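Local coordinates for protein cDNA FLJ56608, highly similar to Homo sapiens chloride channel, calcium activated, family member 1 (CLCA1), mRNA (Homo sapiens, PDB 6PYO) that may help mediate calcium-activated chloride conductance and regulate mucus production by goblet cells, the part described being its calcium-binding von Willebrand factor type A domain, at residues V46-F51 with H56-L61; E126-G131 with S151-G156; N26-A31 with V137-S142; I62-N65 with D69-T72. One frame throughout, in Å; residues are numbered along the deposited sequence.

Contact 1 of 4, residues V46-F51 with H56-L61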
loop_
_atom_site.group_PDB
_atom_site.type_symbol
_atom_site.label_atom_id
_atom_site.label_comp_id
_atom_site.label_asym_id
_atom_site.label_seq_id
_atom_site.Cartn_x
_atom_site.Cartn_y
_atom_site.Cartn_z
ATOM N N VAL A 46 0.886 9.360 -6.848
ATOM C CA VAL A 46 0.647 7.947 -6.584
ATOM C C VAL A 46 1.945 7.198 -6.771
ATOM O O VAL A 46 2.577 7.296 -7.833
ATOM C CB VAL A 46 -0.450 7.351 -7.503
ATOM C CG1 VAL A 46 -0.525 5.832 -7.265
ATOM C CG2 VAL A 46 -1.772 8.014 -7.219
ATOM N N GLY A 47 2.325 6.421 -5.755
ATOM C CA GLY A 47 3.495 5.577 -5.824
ATOM C C GLY A 47 3.097 4.138 -5.566
ATOM O O GLY A 47 1.958 3.841 -5.210
ATOM N N MET A 48 4.061 3.234 -5.741
ATOM C CA MET A 48 3.745 1.823 -5.627
ATOM C C MET A 48 4.964 1.069 -5.134
ATOM O O MET A 48 6.049 1.118 -5.748
ATOM C CB MET A 48 3.238 1.242 -6.954
ATOM C CG MET A 48 3.134 -0.289 -6.926
ATOM S SD MET A 48 2.433 -1.036 -8.438
ATOM C CE MET A 48 1.560 0.363 -9.147
ATOM N N VAL A 49 4.751 0.354 -4.038
ATOM C CA VAL A 49 5.747 -0.490 -3.392
ATOM C C VAL A 49 5.185 -1.899 -3.311
ATOM O O VAL A 49 4.048 -2.075 -2.880
ATOM C CB VAL A 49 6.091 0.040 -1.989
ATOM C CG1 VAL A 49 6.922 -0.954 -1.202
ATOM C CG2 VAL A 49 6.770 1.391 -2.118
ATOM N N THR A 50 5.956 -2.898 -3.767
ATOM C CA THR A 50 5.692 -4.290 -3.423
ATOM C C THR A 50 6.604 -4.725 -2.282
ATOM O O THR A 50 7.628 -4.113 -1.978
ATOM C CB THR A 50 5.905 -5.243 -4.597
ATOM O OG1 THR A 50 7.158 -4.937 -5.177
ATOM C CG2 THR A 50 4.799 -5.105 -5.615
ATOM N N PHE A 51 6.243 -5.813 -1.642
ATOM C CA PHE A 51 7.134 -6.238 -0.580
ATOM C C PHE A 51 6.990 -7.739 -0.406
ATOM O O PHE A 51 5.892 -8.290 -0.577
ATOM C CB PHE A 51 6.876 -5.505 0.742
ATOM C CG PHE A 51 5.567 -5.851 1.373
ATOM C CD1 PHE A 51 5.461 -6.921 2.269
ATOM C CD2 PHE A 51 4.437 -5.102 1.084
ATOM C CE1 PHE A 51 4.245 -7.235 2.848
ATOM C CE2 PHE A 51 3.216 -5.406 1.647
ATOM C CZ PHE A 51 3.116 -6.465 2.536
ATOM N N HIS A 56 10.186 -3.354 -2.584
ATOM C CA HIS A 56 10.629 -3.063 -3.942
ATOM C C HIS A 56 9.796 -1.902 -4.474
ATOM O O HIS A 56 8.577 -2.026 -4.654
ATOM C CB HIS A 56 10.522 -4.318 -4.823
ATOM C CG HIS A 56 11.067 -5.550 -4.151
ATOM N ND1 HIS A 56 12.416 -5.753 -3.946
ATOM C CD2 HIS A 56 10.438 -6.604 -3.576
ATOM C CE1 HIS A 56 12.592 -6.882 -3.283
ATOM N NE2 HIS A 56 11.409 -7.424 -3.057
ATOM N N VAL A 57 10.447 -0.771 -4.724
ATOM C CA VAL A 57 9.732 0.377 -5.291
ATOM C C VAL A 57 9.376 0.057 -6.736
ATOM O O VAL A 57 10.259 -0.014 -7.587
ATOM C CB VAL A 57 10.555 1.663 -5.202
ATOM C CG1 VAL A 57 9.737 2.865 -5.740
ATOM C CG2 VAL A 57 10.965 1.918 -3.735
ATOM N N GLN A 58 8.085 -0.182 -7.018
ATOM C CA GLN A 58 7.681 -0.316 -8.406
ATOM C C GLN A 58 7.531 1.052 -9.066
ATOM O O GLN A 58 7.737 1.188 -10.271
ATOM C CB GLN A 58 6.368 -1.088 -8.532
ATOM C CG GLN A 58 6.388 -2.437 -7.977
ATOM C CD GLN A 58 7.500 -3.301 -8.629
ATOM O OE1 GLN A 58 7.723 -3.224 -9.823
ATOM N NE2 GLN A 58 8.187 -4.086 -7.832
ATOM N N SER A 59 7.155 2.077 -8.308
ATOM C CA SER A 59 7.031 3.415 -8.888
ATOM C C SER A 59 7.167 4.469 -7.799
ATOM O O SER A 59 6.503 4.390 -6.753
ATOM C CB SER A 59 5.708 3.604 -9.623
ATOM O OG SER A 59 5.591 4.932 -10.115
ATOM N N GLU A 60 8.071 5.416 -8.038
ATOM C CA GLU A 60 8.093 6.657 -7.299
ATOM C C GLU A 60 6.754 7.371 -7.485
ATOM O O GLU A 60 5.914 6.995 -8.313
ATOM C CB GLU A 60 9.238 7.541 -7.791
ATOM C CG GLU A 60 10.601 6.857 -7.768
ATOM C CD GLU A 60 11.262 6.895 -6.400
ATOM O OE1 GLU A 60 12.506 6.740 -6.342
ATOM O OE2 GLU A 60 10.539 7.061 -5.383
ATOM N N LEU A 61 6.565 8.421 -6.719
ATOM C CA LEU A 61 5.349 9.206 -6.880
ATOM C C LEU A 61 5.260 9.696 -8.314
ATOM O O LEU A 61 6.172 10.350 -8.815
ATOM C CB LEU A 61 5.346 10.379 -5.919
ATOM C CG LEU A 61 5.131 10.072 -4.441
ATOM C CD1 LEU A 61 5.031 11.427 -3.731
ATOM C CD2 LEU A 61 3.893 9.208 -4.221
#
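A classic beta bulge interrupts the hairpin that pairs strand 45-51 with the outermost antiparallel strand 55-63 of the von Willebrand A sheet, and Met48 is the residue it faces. Met48 O takes a bond from Ser59 N (2.9 Å), in the carbonyl plane and on a lone pair, and a weak, bent one from Gln58 N, with 126° at the hydrogen. Met48 N returns a bond to Ser59 O. One residue is thus inserted in the second strand, and the register shifts between Met48-Ser59 and the non-hydrogen-bonded pair Val49-Val57. Beyond it Thr50 and His56 form a hydrogen-bonded pair, closed by His56 N to Thr50 O at 2.7 Å.

A bend at chi2 (-57°) turns the Gln58 amide toward Thr50, and Gln58 NE2 donates to Thr50 OG1 at 3.0 Å with the hydroxyl 17° out of the amide plane. Gln58 CB meanwhile lies 3.7 Å from Met48 CG. Thr50 OG1 also sits at the edge of the His56 ring, near its plane; the ring's NE2 bonds Asp52. Accepting from Gln58 leaves the buried Thr50 hydroxyl its proton for His56 O, a weak bond at 3.3 Å, and this polar chain probably limits rotation of the amide.

Contact 2 of 4, residues E126-G131 with S151-G156; sequences EVKQSG and SKMTGG
Apolar contact carries the whole meeting of Val127 and Lys128 with Met153 and Thr154; no hydrogen bond crosses between the two segments, and they bury only 185 Å² together. Val127 CG1 lies 3.6 Å from Thr154 CG2, the two side chains crossing at about a right angle. With chi1 at 157°, Val127 CG1 lies anti to the backbone N and is the branch that meets both partners; the same methyl is 4.2 Å from Met153 CE. Met153 also lays its terminal methyl against the aliphatic part of Lys128, again nearly at right angles. Met153 CE is 3.2 Å from Lys128 CG, tighter than usual carbon contact, and 3.7 Å from Lys128 CD. The Met153 chain bends at chi3 (-85°), which turns CE toward the lysine stem.

These residues join the last turn of helix 124-130 to the end of helix 145-152, two successive helices of the alternating alpha/beta von Willebrand A fold, with strand 133-138 between them in the chain. Val127 also packs on Leu91 and Phe95 of helix 87-99, a third helix.

Hydrogen bonds act within each segment instead. Val127 O receives both Ser130 N and Ser130 OG, the hydroxyl at 2.8 Å on a lone pair in the carbonyl plane. At the end of the other helix, Ser151 O is approached from opposite faces of its plane by Thr154 N at 3.1 Å and Gly156 N at 3.0 Å. Thr154 turns its OG1 to Leu150 O and Ile134 N, while its methyl faces Val127.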
loop_
_atom_site.group_PDB
_atom_site.type_symbol
_atom_site.label_atom_id
_atom_site.label_comp_id
_atom_site.label_asym_id
_atom_site.label_seq_id
_atom_site.Cartn_x
_atom_site.Cartn_y
_atom_site.Cartn_z
ATOM N N GLU A 126 6.920 4.523 14.140
ATOM C CA GLU A 126 7.179 5.233 12.891
ATOM C C GLU A 126 5.875 5.605 12.205
ATOM O O GLU A 126 5.726 6.719 11.675
ATOM C CB GLU A 126 8.036 4.368 11.958
ATOM C CG GLU A 126 9.426 4.073 12.433
ATOM C CD GLU A 126 10.002 2.824 11.776
ATOM O OE1 GLU A 126 9.742 1.707 12.272
ATOM O OE2 GLU A 126 10.702 2.959 10.755
ATOM N N VAL A 127 4.914 4.681 12.236
ATOM C CA VAL A 127 3.624 4.915 11.606
ATOM C C VAL A 127 2.905 6.064 12.300
ATOM O O VAL A 127 2.439 7.016 11.644
ATOM C CB VAL A 127 2.789 3.625 11.620
ATOM C CG1 VAL A 127 1.333 3.943 11.509
ATOM C CG2 VAL A 127 3.263 2.711 10.484
ATOM N N LYS A 128 2.844 6.016 13.638
ATOM C CA LYS A 128 2.221 7.111 14.363
ATOM C C LYS A 128 2.943 8.400 14.034
ATOM O O LYS A 128 2.304 9.423 13.761
ATOM C CB LYS A 128 2.214 6.836 15.881
ATOM C CG LYS A 128 1.101 5.882 16.365
ATOM C CD LYS A 128 1.263 5.448 17.854
ATOM C CE LYS A 128 2.435 4.455 18.080
ATOM N NZ LYS A 128 2.402 3.656 19.367
ATOM N N GLN A 129 4.281 8.346 13.947
ATOM C CA GLN A 129 5.017 9.582 13.721
ATOM C C GLN A 129 4.756 10.119 12.327
ATOM O O GLN A 129 4.861 11.333 12.090
ATOM C CB GLN A 129 6.519 9.367 13.896
ATOM C CG GLN A 129 7.160 10.287 14.906
ATOM C CD GLN A 129 6.896 9.855 16.329
ATOM O OE1 GLN A 129 6.110 10.475 17.047
ATOM N NE2 GLN A 129 7.561 8.782 16.749
ATOM N N SER A 130 4.415 9.230 11.392
ATOM C CA SER A 130 4.354 9.661 10.000
ATOM C C SER A 130 3.169 10.582 9.755
ATOM O O SER A 130 3.264 11.482 8.918
ATOM C CB SER A 130 4.292 8.454 9.066
ATOM O OG SER A 130 3.013 7.840 9.044
ATOM N N GLY A 131 2.063 10.379 10.481
ATOM C CA GLY A 131 0.822 11.068 10.210
ATOM C C GLY A 131 0.099 10.556 8.989
ATOM O O GLY A 131 -0.938 11.123 8.625
ATOM N N SER A 151 -4.850 0.476 10.677
ATOM C CA SER A 151 -5.921 1.373 10.256
ATOM C C SER A 151 -6.472 2.211 11.421
ATOM O O SER A 151 -6.595 3.447 11.328
ATOM C CB SER A 151 -7.058 0.575 9.620
ATOM O OG SER A 151 -6.669 0.062 8.370
ATOM N N LYS A 152 -6.848 1.554 12.515
ATOM C CA LYS A 152 -7.502 2.262 13.611
ATOM C C LYS A 152 -6.655 3.416 14.128
ATOM O O LYS A 152 -7.185 4.489 14.438
ATOM C CB LYS A 152 -7.828 1.290 14.742
ATOM C CG LYS A 152 -9.050 0.451 14.447
ATOM C CD LYS A 152 -9.517 -0.338 15.661
ATOM C CE LYS A 152 -11.047 -0.472 15.655
ATOM N NZ LYS A 152 -11.579 -0.879 14.316
ATOM N N MET A 153 -5.348 3.239 14.203
ATOM C CA MET A 153 -4.524 4.272 14.821
ATOM C C MET A 153 -4.150 5.400 13.869
ATOM O O MET A 153 -3.460 6.344 14.286
ATOM C CB MET A 153 -3.243 3.668 15.365
ATOM C CG MET A 153 -2.308 3.181 14.253
ATOM S SD MET A 153 -1.111 1.923 14.749
ATOM C CE MET A 153 0.194 2.935 15.376
ATOM N N THR A 154 -4.509 5.294 12.597
ATOM C CA THR A 154 -4.159 6.326 11.627
ATOM C C THR A 154 -5.374 6.941 10.972
ATOM O O THR A 154 -5.214 7.877 10.176
ATOM C CB THR A 154 -3.257 5.763 10.521
ATOM O OG1 THR A 154 -3.965 4.727 9.834
ATOM C CG2 THR A 154 -2.013 5.234 11.089
ATOM N N GLY A 155 -6.572 6.435 11.271
ATOM C CA GLY A 155 -7.791 6.934 10.705
ATOM C C GLY A 155 -8.143 6.311 9.379
ATOM O O GLY A 155 -9.023 6.834 8.685
ATOM N N GLY A 156 -7.473 5.202 8.999
ATOM C CA GLY A 156 -7.655 4.627 7.690
ATOM C C GLY A 156 -8.863 3.754 7.645
ATOM O O GLY A 156 -9.402 3.397 8.676
#

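Contact 3 of 4, residues N26-A31 with V137-S142; sequences NRLNQA and VALGPS
Leu139, just past strand 133-138, meets Arg27 and Leu28 of helix 24-39, and the contact brings that helix against the C-terminal end of a strand of the von Willebrand A sheet. Walking along the second segment, Val137 comes first, still in the strand: Leu112 of the adjacent strand 108-113 touches Val137, Leu28 and Ala31 alike. The chain has left the strand at Leu139, which has 99 Å² covered by the helix, about half of all the surface buried here. With chi1 at -64° its CG lies opposite its own carbonyl carbon, and the two methyls part to separate residues. Leu139 CD1 reaches Leu28 CB at 3.6 Å, the two leucine side chains crossing at about a right angle, and is 4.1 Å from Leu28 CD1. Leu139 CD2 lies 4.0 Å from Arg27 CB, against the root of the arginine.

The backbone of Leu139 supplies the polar element. Leu139 O meets the Arg27 guanidinium at an edge, near the plane, in a weak bond from NH1; the modelled approach is short and strongly bent, so its exact geometry is doubtful. A bend at chi3 (-94°) carries the guanidinium round to this carbonyl, and Arg27 also touches Tyr160. An alanine here would keep CB near Leu139 CD2 but is likely to remove the guanidinium from the edge of Leu139 O, losing the weak bond there. The join is therefore chiefly apolar, made by the two methyls of the buried Leu139, with the arginine edge at the carbonyl a secondary and more tentative polar addition.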
loop_
_atom_site.group_PDB
_atom_site.type_symbol
_atom_site.label_atom_id
_atom_site.label_comp_id
_atom_site.label_asym_id
_atom_site.label_seq_id
_atom_site.Cartn_x
_atom_site.Cartn_y
_atom_site.Cartn_z
ATOM N N ASN A 26 -4.591 -12.688 -7.156
ATOM C CA ASN A 26 -5.558 -12.194 -8.133
ATOM C C ASN A 26 -6.468 -11.130 -7.522
ATOM O O ASN A 26 -6.759 -10.120 -8.160
ATOM C CB ASN A 26 -6.403 -13.345 -8.682
ATOM C CG ASN A 26 -5.730 -14.093 -9.826
ATOM O OD1 ASN A 26 -4.943 -13.527 -10.598
ATOM N ND2 ASN A 26 -6.035 -15.384 -9.935
ATOM N N ARG A 27 -6.921 -11.333 -6.283
ATOM C CA ARG A 27 -7.744 -10.324 -5.637
ATOM C C ARG A 27 -6.956 -9.048 -5.379
ATOM O O ARG A 27 -7.488 -7.938 -5.542
ATOM C CB ARG A 27 -8.328 -10.876 -4.344
ATOM C CG ARG A 27 -9.568 -11.724 -4.578
ATOM C CD ARG A 27 -10.072 -12.384 -3.283
ATOM N NE ARG A 27 -9.532 -13.736 -3.138
ATOM C CZ ARG A 27 -8.953 -14.198 -2.038
ATOM N NH1 ARG A 27 -8.852 -13.427 -0.964
ATOM N NH2 ARG A 27 -8.479 -15.443 -2.001
ATOM N N LEU A 28 -5.687 -9.176 -4.993
ATOM C CA LEU A 28 -4.856 -7.990 -4.857
ATOM C C LEU A 28 -4.783 -7.250 -6.181
ATOM O O LEU A 28 -4.966 -6.032 -6.230
ATOM C CB LEU A 28 -3.461 -8.347 -4.354
ATOM C CG LEU A 28 -2.471 -7.184 -4.232
ATOM C CD1 LEU A 28 -1.497 -7.447 -3.098
ATOM C CD2 LEU A 28 -1.708 -6.978 -5.540
ATOM N N ASN A 29 -4.554 -7.978 -7.272
ATOM C CA ASN A 29 -4.437 -7.329 -8.574
ATOM C C ASN A 29 -5.751 -6.689 -8.994
ATOM O O ASN A 29 -5.751 -5.603 -9.573
ATOM C CB ASN A 29 -3.974 -8.327 -9.639
ATOM C CG ASN A 29 -2.504 -8.606 -9.559
ATOM O OD1 ASN A 29 -1.721 -7.756 -9.138
ATOM N ND2 ASN A 29 -2.117 -9.817 -9.916
ATOM N N GLN A 30 -6.878 -7.348 -8.712
ATOM C CA GLN A 30 -8.187 -6.779 -9.001
ATOM C C GLN A 30 -8.394 -5.470 -8.250
ATOM O O GLN A 30 -8.823 -4.463 -8.831
ATOM C CB GLN A 30 -9.285 -7.760 -8.596
ATOM C CG GLN A 30 -9.807 -8.672 -9.670
ATOM C CD GLN A 30 -10.949 -9.548 -9.161
ATOM O OE1 GLN A 30 -10.722 -10.629 -8.606
ATOM N NE2 GLN A 30 -12.184 -9.076 -9.335
ATOM N N ALA A 31 -8.114 -5.478 -6.942
ATOM C CA ALA A 31 -8.283 -4.280 -6.129
ATOM C C ALA A 31 -7.354 -3.166 -6.602
ATOM O O ALA A 31 -7.773 -2.000 -6.709
ATOM C CB ALA A 31 -8.035 -4.596 -4.654
ATOM N N VAL A 137 -6.613 -3.523 3.236
ATOM C CA VAL A 137 -7.485 -4.508 2.622
ATOM C C VAL A 137 -6.893 -5.874 2.973
ATOM O O VAL A 137 -5.778 -6.223 2.538
ATOM C CB VAL A 137 -7.617 -4.321 1.110
ATOM C CG1 VAL A 137 -8.749 -5.196 0.578
ATOM C CG2 VAL A 137 -7.905 -2.864 0.764
ATOM N N ALA A 138 -7.620 -6.618 3.803
ATOM C CA ALA A 138 -7.224 -7.957 4.212
ATOM C C ALA A 138 -7.653 -8.940 3.134
ATOM O O ALA A 138 -8.834 -9.019 2.806
ATOM C CB ALA A 138 -7.858 -8.304 5.556
ATOM N N LEU A 139 -6.701 -9.667 2.550
ATOM C CA LEU A 139 -7.013 -10.552 1.433
ATOM C C LEU A 139 -7.074 -12.017 1.855
ATOM O O LEU A 139 -7.411 -12.883 1.044
ATOM C CB LEU A 139 -5.978 -10.339 0.318
ATOM C CG LEU A 139 -6.076 -8.910 -0.241
ATOM C CD1 LEU A 139 -4.886 -8.516 -1.043
ATOM C CD2 LEU A 139 -7.369 -8.760 -1.068
ATOM N N GLY A 140 -6.771 -12.306 3.103
ATOM C CA GLY A 140 -6.959 -13.623 3.641
ATOM C C GLY A 140 -7.750 -13.524 4.925
ATOM O O GLY A 140 -8.039 -12.422 5.413
ATOM N N PRO A 141 -8.103 -14.678 5.503
ATOM C CA PRO A 141 -8.876 -14.694 6.753
ATOM C C PRO A 141 -8.037 -14.791 8.014
ATOM O O PRO A 141 -8.590 -14.676 9.116
ATOM C CB PRO A 141 -9.741 -15.952 6.589
ATOM C CG PRO A 141 -8.793 -16.910 5.871
ATOM C CD PRO A 141 -7.905 -16.036 4.962
ATOM N N SER A 142 -6.727 -15.003 7.892
ATOM C CA SER A 142 -5.853 -15.163 9.043
ATOM C C SER A 142 -5.033 -13.911 9.308
ATOM O O SER A 142 -3.903 -14.002 9.801
ATOM C CB SER A 142 -4.931 -16.369 8.843
ATOM O OG SER A 142 -5.652 -17.455 8.280
#

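Contact 4 of 4, residues I62-N65 with D69-T72; sequences IQIN and DRDT
Asp69 has the most surface buried here, 83 Å², and its carboxylate closes on the backbone at Asn65. Asn65 N donates to Asp69 OD2 at 2.9 Å, nearly straight at 166°, reaching the oxygen on its anti side and 18° out of the carboxylate plane. A water gives Asp69 OD2 a further bond at 2.6 Å and accepts one from Asn65 ND2, while Asn65 ND2 also bonds Gln63 OE1. With chi1 at -56° the Asp69 carboxylate points away from its own carbonyl carbon and reaches Asn65 N. Asp69 CB is 3.9 Å from Ile62 CD1. A leucine in its place would probably strand Asn65 N and the water without their acceptor, loosening the hold of the turn on the helix.

That turn links strand 55-63, at the edge of the von Willebrand A sheet, to helix 67-74, so the bond ties the strand's exit to the first turn of the helix that follows.

Ile64, with 64 Å² covered, adds an apolar part. Ile64 CD1 lies 4.0 Å from Asp69 CB, the two side chains sliding past each other in opposite directions. Its CG2 sits over the centre of one face of the Arg70 guanidinium, 3.5 Å above the plane; that guanidinium spends its NH1 and NH2 on Leu36 O and Val40 O.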
loop_
_atom_site.group_PDB
_atom_site.type_symbol
_atom_site.label_atom_id
_atom_site.label_comp_id
_atom_site.label_asym_id
_atom_site.label_seq_id
_atom_site.Cartn_x
_atom_site.Cartn_y
_atom_site.Cartn_z
ATOM N N ILE A 62 4.180 9.336 -9.001
ATOM C CA ILE A 62 3.843 9.990 -10.250
ATOM C C ILE A 62 2.408 10.509 -10.167
ATOM O O ILE A 62 1.577 10.006 -9.402
ATOM C CB ILE A 62 4.044 9.065 -11.466
ATOM C CG1 ILE A 62 3.038 7.923 -11.468
ATOM C CG2 ILE A 62 5.439 8.464 -11.489
ATOM C CD1 ILE A 62 2.504 7.645 -12.894
ATOM N N GLN A 63 2.145 11.564 -10.921
ATOM C CA GLN A 63 0.873 12.232 -10.872
ATOM C C GLN A 63 -0.075 11.610 -11.907
ATOM O O GLN A 63 0.340 11.234 -13.009
ATOM C CB GLN A 63 1.061 13.724 -11.126
ATOM C CG GLN A 63 -0.055 14.569 -10.531
ATOM C CD GLN A 63 0.192 15.993 -10.788
ATOM O OE1 GLN A 63 0.974 16.329 -11.673
ATOM N NE2 GLN A 63 -0.436 16.869 -10.008
ATOM N N ILE A 64 -1.337 11.439 -11.520
ATOM C CA ILE A 64 -2.354 10.879 -12.414
ATOM C C ILE A 64 -2.974 12.050 -13.167
ATOM O O ILE A 64 -3.746 12.815 -12.589
ATOM C CB ILE A 64 -3.427 10.111 -11.642
ATOM C CG1 ILE A 64 -2.814 9.001 -10.784
ATOM C CG2 ILE A 64 -4.477 9.533 -12.657
ATOM C CD1 ILE A 64 -1.888 8.140 -11.517
ATOM N N ASN A 65 -2.630 12.198 -14.449
ATOM C CA ASN A 65 -3.217 13.223 -15.299
ATOM C C ASN A 65 -3.768 12.665 -16.594
ATOM O O ASN A 65 -4.434 13.394 -17.328
ATOM C CB ASN A 65 -2.188 14.296 -15.626
ATOM C CG ASN A 65 -1.818 15.093 -14.421
ATOM O OD1 ASN A 65 -2.654 15.797 -13.828
ATOM N ND2 ASN A 65 -0.556 15.001 -14.041
ATOM N N ASP A 69 -0.913 7.238 -17.419
ATOM C CA ASP A 69 -0.344 7.135 -16.063
ATOM C C ASP A 69 -1.003 6.001 -15.275
ATOM O O ASP A 69 -0.329 5.212 -14.595
ATOM C CB ASP A 69 -0.517 8.430 -15.285
ATOM C CG ASP A 69 0.075 9.627 -15.977
ATOM O OD1 ASP A 69 1.237 9.501 -16.466
ATOM O OD2 ASP A 69 -0.614 10.705 -15.968
ATOM N N ARG A 70 -2.338 5.904 -15.344
ATOM C CA ARG A 70 -2.997 4.788 -14.683
ATOM C C ARG A 70 -2.452 3.463 -15.192
ATOM O O ARG A 70 -2.154 2.560 -14.405
ATOM C CB ARG A 70 -4.500 4.855 -14.906
ATOM C CG ARG A 70 -5.114 6.204 -14.532
ATOM C CD ARG A 70 -6.612 6.172 -14.750
ATOM N NE ARG A 70 -7.206 7.454 -14.369
ATOM C CZ ARG A 70 -7.551 7.734 -13.128
ATOM N NH1 ARG A 70 -7.356 6.814 -12.186
ATOM N NH2 ARG A 70 -8.067 8.920 -12.822
ATOM N N ASP A 71 -2.374 3.328 -16.521
ATOM C CA ASP A 71 -1.941 2.082 -17.153
ATOM C C ASP A 71 -0.519 1.717 -16.766
ATOM O O ASP A 71 -0.206 0.547 -16.530
ATOM C CB ASP A 71 -2.001 2.205 -18.682
ATOM C CG ASP A 71 -3.333 1.811 -19.253
ATOM O OD1 ASP A 71 -3.969 0.903 -18.683
ATOM O OD2 ASP A 71 -3.747 2.412 -20.270
ATOM N N THR A 72 0.372 2.691 -16.776
ATOM C CA THR A 72 1.754 2.391 -16.435
ATOM C C THR A 72 1.879 1.927 -14.985
ATOM O O THR A 72 2.714 1.064 -14.677
ATOM C CB THR A 72 2.652 3.606 -16.691
ATOM O OG1 THR A 72 3.983 3.288 -16.280
ATOM C CG2 THR A 72 2.187 4.794 -15.883
HETATM O O HOH W 1 0.949 12.660 -15.169
#

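In the fold
Contacts 1 and 4 share strand 55-63 and touch: Val46 N lies 2.7 Å from Ile62 O, probably a hydrogen bond, and Val46 CG2 packs 3.8 Å from Ile64 CG1. The edge hairpin thus runs straight into the turn to helix 67-74. Contact 3 reaches the same sheet from helix 24-39, with its centre 18 Å from that of contact 1. Contact 2 stands about 12 Å from contact 1 between nearest atoms, yet about 6 Å from contact 3, whose strand 133-138 connects its two helices. Ser16, Ser18 and Thr85 bind calcium, consistent with a metal-ion-dependent adhesion site. The side chains of Phe51 and Leu139 are about 7 and 10 Å from a bound calcium ion.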